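Local coordinates for major capsid protein (Norovirus Hu/GI.7/TCH-060/USA/2003, PDB 4P25) that forms the norovirus capsid and, through its protruding (P) domain, binds histo-blood group antigen glycans such as Lewis Y, at residues Asn20-Pro24 with Gln63-Ile67. Residue numbers count along the deposited sequence, not the author numbering.
Sequences NSRVP and QVARI
An Asx turn at Asn20-Arg22 forms one side of this buried contact, which lies where the two subdomains of the norovirus P domain meet. Asn20 (chi1 t) turns OD1 toward the N-H groups that follow it, accepting a 2.8 Å hydrogen bond from Arg22 N and a weak one of 3.3 Å from Val23 N. Ser21 and Arg22 have phi/psi near -98/-1 and -116/-21; Val23 then extends (-139/155) into Pro24. The bend turns its backbone, rather than its side chains, to Val64, whose CA-CB bond points toward it. With chi1 t, Val64 sets CG1 3.3 Å from Ser21 O and 3.5 Å from both Arg22 C and Val23 N, so a methyl group packs directly on the peptide groups of the turn. The nearest CA atoms across the two segments are those of Val23 and Ala65, 5.6 Å apart. Ala65 takes left-handed angles (59/49) just before the chain enters strand 66-73, an inner strand of the six-stranded antiparallel sheet in the P2 subdomain, the part that carries the glycan pocket. Segment 20-24 belongs instead to P1, lying against strand 218-221, where Asn20 ND2 hydrogen-bonds to Val219 O, while Ser21 OG hydrogen-bonds to Leu223 O just past the strand. Ala65 CB sits 3.5 Å from Arg22 O and 4.1 Å from Pro24 CD, and that same CD lies 4.0 Å from Val64 O. The CA-CB bonds of Ser21, Arg22 and Val23 point away from 63-67; the Arg22 guanidinium makes a salt bridge to Asp103 and a cation-pi contact with Phe42, while Gln63 NE2 reaches Asn17 OD1 of the second subunit.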
ATOM      1  N   ASN A  20       2.085  -7.618   0.762  1.00  6.37           N
ATOM      2  CA  ASN A  20       1.508  -8.646  -0.086  1.00  5.38           C
ATOM      3  C   ASN A  20       1.017  -7.997  -1.383  1.00  5.70           C
ATOM      4  O   ASN A  20       0.563  -6.843  -1.387  1.00  8.53           O
ATOM      5  CB  ASN A  20       0.340  -9.319   0.639  1.00  5.77           C
ATOM      6  CG  ASN A  20       0.016 -10.694   0.086  1.00  5.91           C
ATOM      7  OD1 ASN A  20      -0.578 -10.827  -0.993  1.00  8.75           O
ATOM      8  ND2 ASN A  20       0.364 -11.731   0.845  1.00  7.96           N
ATOM      9  N   SER A  21       1.113  -8.739  -2.480  1.00  6.41           N
ATOM     10  CA  SER A  21       0.694  -8.228  -3.776  1.00  6.89           C
ATOM     11  C   SER A  21      -0.707  -8.685  -4.178  1.00  6.77           C
ATOM     12  O   SER A  21      -1.195  -8.306  -5.245  1.00  8.34           O
ATOM     13  CB  SER A  21       1.703  -8.643  -4.840  1.00  8.50           C
ATOM     14  OG  SER A  21       1.912 -10.050  -4.836  1.00  8.38           O
ATOM     15  N   ARG A  22      -1.355  -9.486  -3.332  1.00  6.65           N
ATOM     16  CA  ARG A  22      -2.703  -9.991  -3.625  1.00  6.01           C
ATOM     17  C   ARG A  22      -3.778  -9.515  -2.644  1.00  8.95           C
ATOM     18  O   ARG A  22      -4.967  -9.527  -2.965  1.00 10.57           O
ATOM     19  CB  ARG A  22      -2.712 -11.524  -3.744  1.00  7.11           C
ATOM     20  CG  ARG A  22      -1.944 -12.037  -4.970  1.00  6.80           C
ATOM     21  CD  ARG A  22      -1.930 -13.568  -5.039  1.00  8.39           C
ATOM     22  NE  ARG A  22      -3.226 -14.118  -5.433  1.00 10.89           N
ATOM     23  CZ  ARG A  22      -3.817 -15.159  -4.852  1.00  9.00           C
ATOM     24  NH1 ARG A  22      -3.243 -15.785  -3.830  1.00  9.70           N
ATOM     25  NH2 ARG A  22      -4.991 -15.582  -5.299  1.00  9.69           N
ATOM     26  N   VAL A  23      -3.359  -9.092  -1.454  1.00  9.22           N
ATOM     27  CA  VAL A  23      -4.257  -8.452  -0.494  1.00  8.25           C
ATOM     28  C   VAL A  23      -3.524  -7.286   0.160  1.00  8.34           C
ATOM     29  O   VAL A  23      -2.290  -7.278   0.196  1.00  9.76           O
ATOM     30  CB  VAL A  23      -4.771  -9.437   0.603  1.00 10.37           C
ATOM     31  CG1 VAL A  23      -5.813 -10.405   0.034  1.00 11.60           C
ATOM     32  CG2 VAL A  23      -3.607 -10.173   1.278  1.00 10.79           C
ATOM     33  N   PRO A  24      -4.269  -6.288   0.665  1.00 10.21           N
ATOM     34  CA  PRO A  24      -3.642  -5.144   1.341  1.00 11.30           C
ATOM     35  C   PRO A  24      -3.202  -5.512   2.756  1.00 10.16           C
ATOM     36  O   PRO A  24      -3.923  -5.288   3.732  1.00 15.15           O
ATOM     37  CB  PRO A  24      -4.760  -4.095   1.362  1.00 12.35           C
ATOM     38  CG  PRO A  24      -6.024  -4.885   1.318  1.00 16.04           C
ATOM     39  CD  PRO A  24      -5.722  -6.110   0.498  1.00 11.15           C
ATOM     40  N   GLN A  63      -2.968  -0.056  -4.663  1.00  7.46           N
ATOM     41  CA  GLN A  63      -3.870  -0.438  -5.758  1.00  7.39           C
ATOM     42  C   GLN A  63      -4.268  -1.918  -5.665  1.00  7.98           C
ATOM     43  O   GLN A  63      -5.115  -2.388  -6.424  1.00  8.74           O
ATOM     44  CB  GLN A  63      -3.212  -0.166  -7.116  1.00  7.14           C
ATOM     45  CG  GLN A  63      -3.129   1.317  -7.503  1.00  8.58           C
ATOM     46  CD  GLN A  63      -2.098   1.601  -8.598  1.00  9.80           C
ATOM     47  OE1 GLN A  63      -1.025   0.991  -8.640  1.00 10.57           O
ATOM     48  NE2 GLN A  63      -2.417   2.550  -9.476  1.00 13.06           N
ATOM     49  N   VAL A  64      -3.659  -2.646  -4.730  1.00  7.88           N
ATOM     50  CA  VAL A  64      -3.842  -4.102  -4.633  1.00  6.76           C
ATOM     51  C   VAL A  64      -5.204  -4.517  -4.067  1.00  6.62           C
ATOM     52  O   VAL A  64      -5.585  -4.107  -2.962  1.00  7.86           O
ATOM     53  CB  VAL A  64      -2.719  -4.712  -3.770  1.00  6.23           C
ATOM     54  CG1 VAL A  64      -3.010  -6.178  -3.420  1.00  8.79           C
ATOM     55  CG2 VAL A  64      -1.364  -4.558  -4.474  1.00  8.13           C
ATOM     56  N   ALA A  65      -5.931  -5.327  -4.832  1.00  7.34           N
ATOM     57  CA  ALA A  65      -7.249  -5.860  -4.435  1.00  7.53           C
ATOM     58  C   ALA A  65      -8.268  -4.763  -4.145  1.00  6.56           C
ATOM     59  O   ALA A  65      -8.956  -4.784  -3.118  1.00  7.24           O
ATOM     60  CB  ALA A  65      -7.132  -6.823  -3.246  1.00  7.45           C
ATOM     61  N   ARG A  66      -8.366  -3.810  -5.065  1.00  8.50           N
ATOM     62  CA  ARG A  66      -9.335  -2.735  -4.946  1.00  9.20           C
ATOM     63  C   ARG A  66     -10.271  -2.755  -6.138  1.00  7.71           C
ATOM     64  O   ARG A  66      -9.952  -3.340  -7.177  1.00  8.07           O
ATOM     65  CB  ARG A  66      -8.626  -1.390  -4.817  1.00 10.04           C
ATOM     66  CG  ARG A  66      -7.671  -1.369  -3.631  1.00 16.41           C
ATOM     67  CD  ARG A  66      -7.127   0.003  -3.399  1.00 21.48           C
ATOM     68  NE  ARG A  66      -8.136   0.877  -2.820  1.00 19.30           N
ATOM     69  CZ  ARG A  66      -8.030   2.200  -2.761  1.00 26.94           C
ATOM     70  NH1 ARG A  66      -6.957   2.804  -3.261  1.00 16.08           N
ATOM     71  NH2 ARG A  66      -9.002   2.918  -2.216  1.00 22.31           N
ATOM     72  N   ILE A  67     -11.444  -2.152  -5.959  1.00  6.55           N
ATOM     73  CA  ILE A  67     -12.487  -2.138  -6.975  1.00  7.10           C
ATOM     74  C   ILE A  67     -13.095  -0.748  -7.043  1.00  8.33           C
ATOM     75  O   ILE A  67     -13.296  -0.092  -6.012  1.00  9.05           O
ATOM     76  CB  ILE A  67     -13.607  -3.154  -6.650  1.00  8.16           C
ATOM     77  CG1 ILE A  67     -13.055  -4.583  -6.606  1.00  8.23           C
ATOM     78  CG2 ILE A  67     -14.728  -3.078  -7.680  1.00 11.13           C
ATOM     79  CD1 ILE A  67     -14.081  -5.620  -6.204  1.00 10.02           C
TER